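PDB 5UUS: possible sortase-like protein from Corynebacterium diphtheriae, which probably acts as a membrane-associated cysteine transpeptidase of the sortase family, with a likely hydrolase activity. Local coordinates for residues 104-108 against 136-140; 118-122 against 222-228; 123-127 against 157-161; 140-145 against 209-213. All coordinates share one frame; numbering follows the deposited sequence.

Going from the N terminus, 104-108, in the loop between strands 83-88 and 109-114, opens contact 1, which closes at 136-140, a segment carrying the last part of helix 130-137 and the loop after it. Strand segment 118-122 opens contact 2 inside that span but finds its partner only at 222-228 near the C terminus, so contacts 1 and 2 cross. Segment 123-127 follows directly and meets 157-161, making contact 3 cross contact 1 as well. Contact 4 starts at Cys140, which it shares with contact 1, and ends on strand 204-216; it crosses contact 3. Contacts 3 and 4 are both nested within the loop closed by contact 2. Together they tie two short helices and the C-terminal tail to the sortase sheet.

Contact 1: 104-108 against 136-140; sequences LNVCD and EAMGC
Cys107 and Cys140 are joined by a disulfide, their SG atoms 2.1 Å apart with a torsion of -85° about the S-S bond, close to the 90° magnitude that such bridges prefer. The two cysteines reach the bridge differently: SG of Cys107 lies anti to its carbonyl carbon (chi1 -77°), while SG of Cys140 sits between its own N and carbonyl carbon (chi1 59°). A few van der Waals contacts flank the bridge. Glu136 O approaches Cys107 SG to 3.5 Å, and Val106 crosses Glu136 almost perpendicularly, its CG1 4.1 Å from Glu136 OE1 and its CG2 equally far from Glu136 O. The carboxylate of Glu136 has its polar partner in Ser128 OG. Hydrogen bonds work within each segment. A type II turn from Asn105 to Asp108 presents Cys107, closed by Asp108 N to Asn105 O at 3.0 Å and braced by a nearly straight bond of 2.7 Å from Asn105 N to Asp108 OD2, which is met from above the carboxylate plane. The covalent link thus ties the loop that follows helix 130-137, a region where Ala137 and Met138 touch helix 143-151, to a loop whose Cys107 and Asp108 pair with Val123 of strand 117-123.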
loop_
_atom_site.group_PDB
_atom_site.type_symbol
_atom_site.label_atom_id
_atom_site.label_comp_id
_atom_site.label_asym_id
_atom_site.label_seq_id
_atom_site.Cartn_x
_atom_site.Cartn_y
_atom_site.Cartn_z
ATOM N N LEU A 104 4.014 -12.624 0.941
ATOM C CA LEU A 104 4.599 -11.660 -0.008
ATOM C C LEU A 104 6.124 -11.632 0.073
ATOM O O LEU A 104 6.707 -11.790 1.151
ATOM C CB LEU A 104 4.054 -10.262 0.236
ATOM C CG LEU A 104 2.582 -10.048 -0.119
ATOM C CD1 LEU A 104 2.091 -8.729 0.448
ATOM C CD2 LEU A 104 2.383 -10.056 -1.611
ATOM N N ASN A 105 6.772 -11.462 -1.072
ATOM C CA ASN A 105 8.226 -11.304 -1.098
ATOM C C ASN A 105 8.594 -9.943 -1.622
ATOM O O ASN A 105 7.765 -9.293 -2.272
ATOM C CB ASN A 105 8.881 -12.370 -1.962
ATOM C CG ASN A 105 8.507 -13.770 -1.540
ATOM O OD1 ASN A 105 8.075 -14.582 -2.364
ATOM N ND2 ASN A 105 8.640 -14.054 -0.249
ATOM N N VAL A 106 9.834 -9.518 -1.362
ATOM C CA VAL A 106 10.316 -8.239 -1.884
ATOM C C VAL A 106 10.063 -8.166 -3.390
ATOM O O VAL A 106 10.210 -9.162 -4.092
ATOM C CB VAL A 106 11.820 -8.017 -1.594
ATOM C CG1 VAL A 106 12.640 -9.165 -2.129
ATOM C CG2 VAL A 106 12.309 -6.694 -2.220
ATOM N N CYS A 107 9.611 -6.995 -3.843
ATOM C CA CYS A 107 9.357 -6.672 -5.252
ATOM C C CYS A 107 8.015 -7.194 -5.782
ATOM O O CYS A 107 7.614 -6.845 -6.893
ATOM C CB CYS A 107 10.518 -7.168 -6.133
ATOM S SG CYS A 107 11.999 -6.108 -6.061
ATOM N N ASP A 108 7.309 -8.006 -4.998
ATOM C CA ASP A 108 5.923 -8.348 -5.327
ATOM C C ASP A 108 5.091 -7.046 -5.486
ATOM O O ASP A 108 5.231 -6.117 -4.678
ATOM C CB ASP A 108 5.299 -9.234 -4.234
ATOM C CG ASP A 108 5.734 -10.686 -4.321
ATOM O OD1 ASP A 108 6.376 -11.079 -5.324
ATOM O OD2 ASP A 108 5.393 -11.446 -3.389
ATOM N N GLU A 136 18.480 -6.809 -3.478
ATOM C CA GLU A 136 17.062 -7.152 -3.578
ATOM C C GLU A 136 16.249 -5.961 -4.090
ATOM O O GLU A 136 15.318 -6.121 -4.897
ATOM C CB GLU A 136 16.520 -7.631 -2.232
ATOM C CG GLU A 136 17.063 -8.991 -1.827
ATOM C CD GLU A 136 16.641 -9.411 -0.436
ATOM O OE1 GLU A 136 15.973 -8.616 0.260
ATOM O OE2 GLU A 136 16.992 -10.539 -0.035
ATOM N N ALA A 137 16.612 -4.770 -3.631
ATOM C CA ALA A 137 15.911 -3.566 -4.026
ATOM C C ALA A 137 16.175 -3.248 -5.495
ATOM O O ALA A 137 15.286 -2.770 -6.213
ATOM C CB ALA A 137 16.312 -2.417 -3.134
ATOM N N MET A 138 17.381 -3.560 -5.955
ATOM C CA MET A 138 17.754 -3.338 -7.353
ATOM C C MET A 138 16.956 -4.195 -8.335
ATOM O O MET A 138 16.982 -3.949 -9.527
ATOM C CB MET A 138 19.249 -3.597 -7.555
ATOM C CG MET A 138 20.129 -2.476 -7.037
ATOM S SD MET A 138 19.822 -0.951 -7.930
ATOM C CE MET A 138 20.008 -1.516 -9.617
ATOM N N GLY A 139 16.244 -5.189 -7.824
ATOM C CA GLY A 139 15.399 -6.022 -8.655
ATOM C C GLY A 139 14.156 -5.333 -9.210
ATOM O O GLY A 139 13.610 -5.789 -10.215
ATOM N N CYS A 140 13.692 -4.255 -8.580
ATOM C CA CYS A 140 12.463 -3.607 -9.058
ATOM C C CYS A 140 12.371 -2.108 -8.779
ATOM O O CYS A 140 11.460 -1.459 -9.258
ATOM C CB CYS A 140 11.234 -4.295 -8.453
ATOM S SG CYS A 140 11.198 -4.272 -6.664
#

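Contact 2: 118-122 against 222-228; sequences WSVYR and KPAALEE
Trp118 lays one face of its indole against Lys222 and Pro223, and its atoms meet the tail in order. CB touches Pro223 CG at 3.7 Å. Ring atom CG follows, lying beneath Pro223 CD, and the ring fusion atom CD2 comes closest, 3.4 Å from that same CD; CE3 continues under the proline. On the pyrrole side, Lys222 CA stands 4.1 Å from the centroid of the five-membered ring and 14° off its normal, a CH-pi contact, while Lys222 CB rides over CE2 and CZ2 toward the rim. At the far end, CZ3 and CH2 reach Leu226 CD1. With CG anti to the carbonyl carbon (chi1 -72°), the ring is swung beneath the tail. Two residues along, Val120 slides past Pro223, CG2 to CB 3.6 Å, and sets CG1 against Ala225 CB. Arg122 ends the row with an end-on, two-nitrogen salt bridge: NH2 to Glu228 OE2 at 2.7 Å and NH1 to Glu228 OE1 at 3.2 Å, the guanidinium and carboxylate nearly coplanar. NH1 also donates to Cys107 O, which helps fix the guanidinium's rotation. The 3-10 turn 224-227 and its flanks thereby pack over strand 117-123, which runs between strands 109-114 and 204-216; Trp118 also touches Val111 and Glu113 of the former.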
loop_
_atom_site.group_PDB
_atom_site.type_symbol
_atom_site.label_atom_id
_atom_site.label_comp_id
_atom_site.label_asym_id
_atom_site.label_seq_id
_atom_site.Cartn_x
_atom_site.Cartn_y
_atom_site.Cartn_z
ATOM N N TRP A 118 -3.877 4.789 -11.781
ATOM C CA TRP A 118 -3.307 3.485 -11.433
ATOM C C TRP A 118 -1.999 3.751 -10.698
ATOM O O TRP A 118 -1.235 4.624 -11.120
ATOM C CB TRP A 118 -3.043 2.623 -12.684
ATOM C CG TRP A 118 -4.259 2.078 -13.348
ATOM C CD1 TRP A 118 -4.913 2.599 -14.459
ATOM C CD2 TRP A 118 -4.982 0.892 -12.980
ATOM N NE1 TRP A 118 -5.990 1.807 -14.777
ATOM C CE2 TRP A 118 -6.062 0.756 -13.889
ATOM C CE3 TRP A 118 -4.826 -0.067 -11.964
ATOM C CZ2 TRP A 118 -6.974 -0.305 -13.821
ATOM C CZ3 TRP A 118 -5.727 -1.131 -11.898
ATOM C CH2 TRP A 118 -6.787 -1.240 -12.823
ATOM N N SER A 119 -1.760 3.020 -9.598
ATOM C CA SER A 119 -0.504 3.074 -8.857
ATOM C C SER A 119 0.036 1.650 -8.728
ATOM O O SER A 119 -0.734 0.706 -8.546
ATOM C CB SER A 119 -0.692 3.677 -7.454
ATOM O OG SER A 119 -1.289 4.947 -7.509
ATOM N N VAL A 120 1.350 1.505 -8.839
ATOM C CA VAL A 120 1.981 0.232 -8.554
ATOM C C VAL A 120 2.938 0.455 -7.416
ATOM O O VAL A 120 3.842 1.290 -7.525
ATOM C CB VAL A 120 2.746 -0.326 -9.762
ATOM C CG1 VAL A 120 3.487 -1.621 -9.379
ATOM C CG2 VAL A 120 1.778 -0.547 -10.925
ATOM N N TYR A 121 2.722 -0.280 -6.331
ATOM C CA TYR A 121 3.680 -0.358 -5.235
ATOM C C TYR A 121 4.387 -1.712 -5.239
ATOM O O TYR A 121 3.829 -2.707 -5.688
ATOM C CB TYR A 121 2.993 -0.157 -3.896
ATOM C CG TYR A 121 2.359 1.192 -3.684
ATOM C CD1 TYR A 121 1.056 1.443 -4.111
ATOM C CD2 TYR A 121 3.043 2.205 -3.008
ATOM C CE1 TYR A 121 0.454 2.692 -3.891
ATOM C CE2 TYR A 121 2.446 3.450 -2.781
ATOM C CZ TYR A 121 1.152 3.682 -3.229
ATOM O OH TYR A 121 0.542 4.897 -3.000
ATOM N N ARG A 122 5.614 -1.754 -4.735
ATOM C CA ARG A 122 6.334 -3.018 -4.662
ATOM C C ARG A 122 6.872 -3.247 -3.256
ATOM O O ARG A 122 7.426 -2.340 -2.632
ATOM C CB ARG A 122 7.428 -3.039 -5.714
ATOM C CG ARG A 122 6.819 -3.017 -7.111
ATOM C CD ARG A 122 7.646 -3.776 -8.098
ATOM N NE ARG A 122 7.021 -3.788 -9.417
ATOM C CZ ARG A 122 6.549 -4.877 -10.007
ATOM N NH1 ARG A 122 6.647 -6.069 -9.412
ATOM N NH2 ARG A 122 6.002 -4.786 -11.203
ATOM N N LYS A 222 -3.802 -0.184 -18.366
ATOM C CA LYS A 222 -3.683 -0.572 -16.963
ATOM C C LYS A 222 -2.254 -1.101 -16.816
ATOM O O LYS A 222 -1.646 -1.461 -17.816
ATOM C CB LYS A 222 -4.747 -1.608 -16.577
ATOM C CG LYS A 222 -4.877 -2.771 -17.558
ATOM C CD LYS A 222 -5.847 -3.847 -17.054
ATOM C CE LYS A 222 -7.301 -3.377 -17.081
ATOM N NZ LYS A 222 -7.845 -3.261 -18.473
ATOM N N PRO A 223 -1.694 -1.113 -15.589
ATOM C CA PRO A 223 -0.281 -1.489 -15.423
ATOM C C PRO A 223 0.035 -2.910 -15.860
ATOM O O PRO A 223 -0.735 -3.835 -15.607
ATOM C CB PRO A 223 -0.047 -1.372 -13.912
ATOM C CG PRO A 223 -1.159 -0.491 -13.425
ATOM C CD PRO A 223 -2.330 -0.797 -14.303
ATOM N N ALA A 224 1.197 -3.067 -16.479
ATOM C CA ALA A 224 1.711 -4.371 -16.860
ATOM C C ALA A 224 1.864 -5.274 -15.646
ATOM O O ALA A 224 1.881 -6.501 -15.773
ATOM C CB ALA A 224 3.034 -4.220 -17.560
ATOM N N ALA A 225 1.975 -4.669 -14.468
ATOM C CA ALA A 225 2.215 -5.444 -13.259
ATOM C C ALA A 225 1.069 -6.419 -12.997
ATOM O O ALA A 225 1.265 -7.464 -12.377
ATOM C CB ALA A 225 2.428 -4.523 -12.061
ATOM N N LEU A 226 -0.121 -6.085 -13.490
ATOM C CA LEU A 226 -1.303 -6.935 -13.315
ATOM C C LEU A 226 -1.143 -8.327 -13.939
ATOM O O LEU A 226 -1.795 -9.279 -13.513
ATOM C CB LEU A 226 -2.541 -6.227 -13.899
ATOM C CG LEU A 226 -3.080 -5.096 -13.019
ATOM C CD1 LEU A 226 -4.178 -4.296 -13.713
ATOM C CD2 LEU A 226 -3.615 -5.667 -11.715
ATOM N N GLU A 227 -0.260 -8.443 -14.932
ATOM C CA GLU A 227 -0.048 -9.699 -15.666
ATOM C C GLU A 227 0.992 -10.611 -15.029
ATOM O O GLU A 227 1.298 -11.675 -15.564
ATOM C CB GLU A 227 0.381 -9.403 -17.102
ATOM C CG GLU A 227 -0.297 -8.196 -17.716
ATOM C CD GLU A 227 -1.807 -8.325 -17.738
ATOM O OE1 GLU A 227 -2.300 -9.478 -17.794
ATOM O OE2 GLU A 227 -2.495 -7.273 -17.698
ATOM N N GLU A 228 1.537 -10.185 -13.892
ATOM C CA GLU A 228 2.557 -10.952 -13.172
ATOM C C GLU A 228 1.999 -12.124 -12.337
ATOM O O GLU A 228 0.784 -12.345 -12.263
ATOM C CB GLU A 228 3.354 -10.017 -12.255
ATOM C CG GLU A 228 4.155 -8.994 -12.997
ATOM C CD GLU A 228 4.834 -8.007 -12.080
ATOM O OE1 GLU A 228 4.808 -8.216 -10.840
ATOM O OE2 GLU A 228 5.385 -7.012 -12.604
#

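Contact 3: 123-127 against 157-161; sequences VMPVD and VNGRF. With ACT (acetate ion), chain F.
Asp127 OD1 accepts two bonds: from Asn158 ND2 at 3.1 Å, nearly along the C-O axis of the carboxylate, and from a water at 2.7 Å that also donates to Arg160 O. The aspartate closes a reciprocal pair with Asn158, because Asp127 N donates to Asn158 OD1 at 2.9 Å, tilted from the amide's carbonyl plane. Asn158 holds CG anti to its backbone N (chi1 -161°), which carries the amide across to the 123-127 loop. The Asp127 carboxylate is turned 68° from the amide plane, yet Asp127 OD1 lies in that plane. The second ND2 hydrogen goes to an acetate ion, probably from the crystallisation liquor, at 3.0 Å from OXT. Deeper in, Gly159 N donates to Pro125 O at 2.9 Å, from above the carbonyl plane, and Gly159 CA makes a CA-H...O contact with Met124 O. Val126 lies over this backbone, with CG2 near Arg160 N, while Arg160 NH1 bonds Leu104 O. On the buried side, Met124 bends at its thioether to bring CE 3.8 Å from Val157 CG1. In the crystal both amide hydrogens of Asn158 are engaged and its oxygen accepts a backbone N-H, so the amide's flip is defined; with the Gly159 bond, polar links beside an apolar patch join the loop after strand 117-123 to the start of strand 160-163 and the loop before it.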
loop_
_atom_site.group_PDB
_atom_site.type_symbol
_atom_site.label_atom_id
_atom_site.label_comp_id
_atom_site.label_asym_id
_atom_site.label_seq_id
_atom_site.Cartn_x
_atom_site.Cartn_y
_atom_site.Cartn_z
ATOM N N VAL A 123 6.637 -4.451 -2.742
ATOM C CA VAL A 123 7.044 -4.801 -1.391
ATOM C C VAL A 123 8.539 -4.541 -1.200
ATOM O O VAL A 123 9.384 -4.941 -2.030
ATOM C CB VAL A 123 6.693 -6.274 -1.078
ATOM C CG1 VAL A 123 7.226 -6.669 0.293
ATOM C CG2 VAL A 123 5.169 -6.482 -1.148
ATOM N N MET A 124 8.868 -3.835 -0.128
ATOM C CA MET A 124 10.262 -3.476 0.134
ATOM C C MET A 124 11.067 -4.658 0.680
ATOM O O MET A 124 10.487 -5.630 1.138
ATOM C CB MET A 124 10.301 -2.298 1.111
ATOM C CG MET A 124 9.878 -0.943 0.386
ATOM S SD MET A 124 9.701 0.361 1.606
ATOM C CE MET A 124 11.385 0.548 2.200
ATOM N N PRO A 125 12.403 -4.576 0.657
ATOM C CA PRO A 125 13.181 -5.703 1.223
ATOM C C PRO A 125 12.815 -6.073 2.674
ATOM O O PRO A 125 12.647 -5.202 3.535
ATOM C CB PRO A 125 14.627 -5.200 1.135
ATOM C CG PRO A 125 14.607 -4.242 -0.030
ATOM C CD PRO A 125 13.265 -3.552 0.045
ATOM N N VAL A 126 12.704 -7.378 2.930
ATOM C CA VAL A 126 12.317 -7.910 4.225
ATOM C C VAL A 126 13.538 -8.479 4.995
ATOM O O VAL A 126 14.226 -9.356 4.497
ATOM C CB VAL A 126 11.245 -9.010 4.041
ATOM C CG1 VAL A 126 10.846 -9.607 5.382
ATOM C CG2 VAL A 126 10.022 -8.445 3.295
ATOM N N ASP A 127 13.806 -7.929 6.179
ATOM C CA ASP A 127 14.799 -8.432 7.132
ATOM C C ASP A 127 16.260 -8.264 6.683
ATOM O O ASP A 127 17.167 -8.256 7.514
ATOM C CB ASP A 127 14.548 -9.921 7.469
ATOM C CG ASP A 127 13.249 -10.154 8.222
ATOM O OD1 ASP A 127 12.695 -9.191 8.790
ATOM O OD2 ASP A 127 12.791 -11.315 8.254
ATOM N N VAL A 157 13.481 1.037 7.211
ATOM C CA VAL A 157 12.112 0.587 6.923
ATOM C C VAL A 157 12.095 -0.841 6.410
ATOM O O VAL A 157 12.507 -1.108 5.291
ATOM C CB VAL A 157 11.412 1.505 5.893
ATOM C CG1 VAL A 157 9.973 1.017 5.651
ATOM C CG2 VAL A 157 11.431 2.974 6.373
ATOM N N ASN A 158 11.635 -1.757 7.260
ATOM C CA ASN A 158 11.516 -3.178 6.933
ATOM C C ASN A 158 10.240 -3.426 6.124
ATOM O O ASN A 158 9.186 -2.913 6.477
ATOM C CB ASN A 158 11.503 -3.999 8.246
ATOM C CG ASN A 158 11.832 -5.463 8.043
ATOM O OD1 ASN A 158 11.825 -5.979 6.924
ATOM N ND2 ASN A 158 12.115 -6.162 9.161
ATOM N N GLY A 159 10.324 -4.190 5.040
ATOM C CA GLY A 159 9.138 -4.484 4.238
ATOM C C GLY A 159 8.044 -5.253 4.976
ATOM O O GLY A 159 6.887 -5.176 4.593
ATOM N N ARG A 160 8.403 -6.023 6.012
ATOM C CA ARG A 160 7.394 -6.710 6.830
ATOM C C ARG A 160 7.923 -6.963 8.240
ATOM O O ARG A 160 9.076 -7.351 8.419
ATOM C CB ARG A 160 6.954 -8.035 6.190
ATOM C CG ARG A 160 5.821 -8.786 6.965
ATOM C CD ARG A 160 5.315 -10.023 6.199
ATOM N NE ARG A 160 6.442 -10.851 5.775
ATOM C CZ ARG A 160 6.651 -11.264 4.527
ATOM N NH1 ARG A 160 5.765 -10.972 3.588
ATOM N NH2 ARG A 160 7.736 -11.978 4.223
ATOM N N PHE A 161 7.089 -6.721 9.237
ATOM C CA PHE A 161 7.480 -6.982 10.628
ATOM C C PHE A 161 6.245 -7.057 11.503
ATOM O O PHE A 161 5.132 -6.735 11.059
ATOM C CB PHE A 161 8.466 -5.915 11.159
ATOM C CG PHE A 161 7.922 -4.500 11.174
ATOM C CD1 PHE A 161 7.953 -3.709 10.024
ATOM C CD2 PHE A 161 7.422 -3.943 12.343
ATOM C CE1 PHE A 161 7.455 -2.401 10.035
ATOM C CE2 PHE A 161 6.911 -2.638 12.361
ATOM C CZ PHE A 161 6.958 -1.845 11.195
HETATM C C ACT F . 12.934 -4.723 12.857
HETATM O O ACT F . 12.125 -5.382 13.557
HETATM O OXT ACT F . 12.626 -4.637 11.648
HETATM C CH3 ACT F . 14.180 -4.088 13.433
HETATM O O HOH W 1 10.106 -9.705 9.317
#

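Contact 4: 140-145 against 209-213; sequences CFTPEQ and AMLTE
Phe141 meets strand 204-216 through CE1 and CD1 of its ring: CE1 lies 3.5 Å from Met210 CB, CD1 is 3.6 Å from Thr212 CG2, and Met210 O sits at the ring edge. The Met210 sulfur makes an oblique Met-aromatic contact, its SD 4.9 Å from the ring centroid and 35° off the normal. Met210 CG is anti to its backbone N (chi1 177°), which sends the chain out from the strand between Phe141 and Gln145. Gln145 runs past it in the opposite direction, NE2 3.6 Å from SD, and donates from NE2 to Leu211 O at 3.0 Å with that acceptor in the amide plane; the same nitrogen also bonds Glu187 OE1. In the next shell, Gln145 OE1 takes Thr142 N at 3.1 Å, in the carbonyl plane on a lone pair, and a water. Gln145 N donates to Thr142 OG1 at 2.9 Å, completing a capping box at the start of helix 143-151. On the strand, Thr212 and Glu213 form a classic beta bulge opposite Val120. Gln145 thus does double duty: its OE1 accepts the N-H of the N-cap residue Thr142 while NE2 serves a strand carbonyl, fixing the amide's orientation and coupling the helix start to the sheet.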
loop_
_atom_site.group_PDB
_atom_site.type_symbol
_atom_site.label_atom_id
_atom_site.label_comp_id
_atom_site.label_asym_id
_atom_site.label_seq_id
_atom_site.Cartn_x
_atom_site.Cartn_y
_atom_site.Cartn_z
ATOM N N CYS A 140 13.692 -4.255 -8.580
ATOM C CA CYS A 140 12.463 -3.607 -9.058
ATOM C C CYS A 140 12.371 -2.108 -8.779
ATOM O O CYS A 140 11.460 -1.459 -9.258
ATOM C CB CYS A 140 11.234 -4.295 -8.453
ATOM S SG CYS A 140 11.198 -4.272 -6.664
ATOM N N PHE A 141 13.290 -1.560 -7.989
ATOM C CA PHE A 141 13.283 -0.124 -7.741
ATOM C C PHE A 141 14.333 0.587 -8.600
ATOM O O PHE A 141 15.180 -0.064 -9.207
ATOM C CB PHE A 141 13.511 0.144 -6.252
ATOM C CG PHE A 141 12.452 -0.464 -5.368
ATOM C CD1 PHE A 141 11.186 0.101 -5.294
ATOM C CD2 PHE A 141 12.718 -1.596 -4.621
ATOM C CE1 PHE A 141 10.194 -0.454 -4.500
ATOM C CE2 PHE A 141 11.741 -2.159 -3.810
ATOM C CZ PHE A 141 10.474 -1.574 -3.737
ATOM N N THR A 142 14.285 1.916 -8.647
ATOM C CA THR A 142 15.317 2.675 -9.351
ATOM C C THR A 142 16.622 2.570 -8.552
ATOM O O THR A 142 16.604 2.187 -7.373
ATOM C CB THR A 142 14.906 4.138 -9.537
ATOM O OG1 THR A 142 14.922 4.796 -8.270
ATOM C CG2 THR A 142 13.468 4.224 -10.113
ATOM N N PRO A 143 17.763 2.855 -9.204
ATOM C CA PRO A 143 19.030 2.805 -8.470
ATOM C C PRO A 143 19.013 3.820 -7.344
ATOM O O PRO A 143 19.519 3.541 -6.266
ATOM C CB PRO A 143 20.090 3.140 -9.533
ATOM C CG PRO A 143 19.324 3.541 -10.775
ATOM C CD PRO A 143 17.955 2.967 -10.661
ATOM N N GLU A 144 18.380 4.962 -7.583
ATOM C CA GLU A 144 18.216 5.985 -6.555
ATOM C C GLU A 144 17.344 5.508 -5.378
ATOM O O GLU A 144 17.704 5.691 -4.214
ATOM C CB GLU A 144 17.623 7.256 -7.174
ATOM C CG GLU A 144 18.537 7.909 -8.231
ATOM C CD GLU A 144 18.549 7.192 -9.602
ATOM O OE1 GLU A 144 17.656 6.358 -9.892
ATOM O OE2 GLU A 144 19.474 7.467 -10.398
ATOM N N GLN A 145 16.193 4.905 -5.667
ATOM C CA GLN A 145 15.406 4.298 -4.593
ATOM C C GLN A 145 16.196 3.225 -3.830
ATOM O O GLN A 145 16.146 3.169 -2.606
ATOM C CB GLN A 145 14.120 3.693 -5.148
ATOM C CG GLN A 145 13.081 4.749 -5.535
ATOM C CD GLN A 145 11.860 4.109 -6.157
ATOM O OE1 GLN A 145 11.984 3.196 -6.965
ATOM N NE2 GLN A 145 10.675 4.596 -5.794
ATOM N N ALA A 209 5.363 -1.237 1.189
ATOM C CA ALA A 209 5.715 -1.314 -0.216
ATOM C C ALA A 209 5.974 0.130 -0.707
ATOM O O ALA A 209 5.365 1.085 -0.216
ATOM C CB ALA A 209 4.574 -1.984 -1.016
ATOM N N MET A 210 6.864 0.275 -1.672
ATOM C CA MET A 210 7.260 1.576 -2.173
ATOM C C MET A 210 6.750 1.778 -3.605
ATOM O O MET A 210 6.788 0.856 -4.440
ATOM C CB MET A 210 8.789 1.734 -2.111
ATOM C CG MET A 210 9.291 3.058 -2.695
ATOM S SD MET A 210 11.052 3.358 -2.438
ATOM C CE MET A 210 11.085 3.563 -0.634
ATOM N N LEU A 211 6.312 3.005 -3.880
ATOM C CA LEU A 211 5.681 3.381 -5.152
ATOM C C LEU A 211 6.685 3.446 -6.295
ATOM O O LEU A 211 7.712 4.136 -6.187
ATOM C CB LEU A 211 4.979 4.738 -5.003
ATOM C CG LEU A 211 4.237 5.340 -6.205
ATOM C CD1 LEU A 211 2.935 4.578 -6.438
ATOM C CD2 LEU A 211 3.922 6.807 -5.900
ATOM N N THR A 212 6.371 2.752 -7.393
ATOM C CA THR A 212 7.261 2.677 -8.558
ATOM C C THR A 212 6.569 3.183 -9.829
ATOM O O THR A 212 7.235 3.572 -10.781
ATOM C CB THR A 212 7.764 1.224 -8.821
ATOM O OG1 THR A 212 6.644 0.376 -9.109
ATOM C CG2 THR A 212 8.509 0.655 -7.589
ATOM N N GLU A 213 5.242 3.137 -9.846
ATOM C CA GLU A 213 4.453 3.710 -10.951
ATOM C C GLU A 213 3.233 4.452 -10.444
ATOM O O GLU A 213 2.579 4.002 -9.500
ATOM C CB GLU A 213 3.961 2.636 -11.909
ATOM C CG GLU A 213 4.973 1.894 -12.710
ATOM C CD GLU A 213 4.286 0.867 -13.615
ATOM O OE1 GLU A 213 3.575 1.276 -14.573
ATOM O OE2 GLU A 213 4.432 -0.348 -13.346
HETATM O O HOH W 2 10.243 3.491 -9.367
#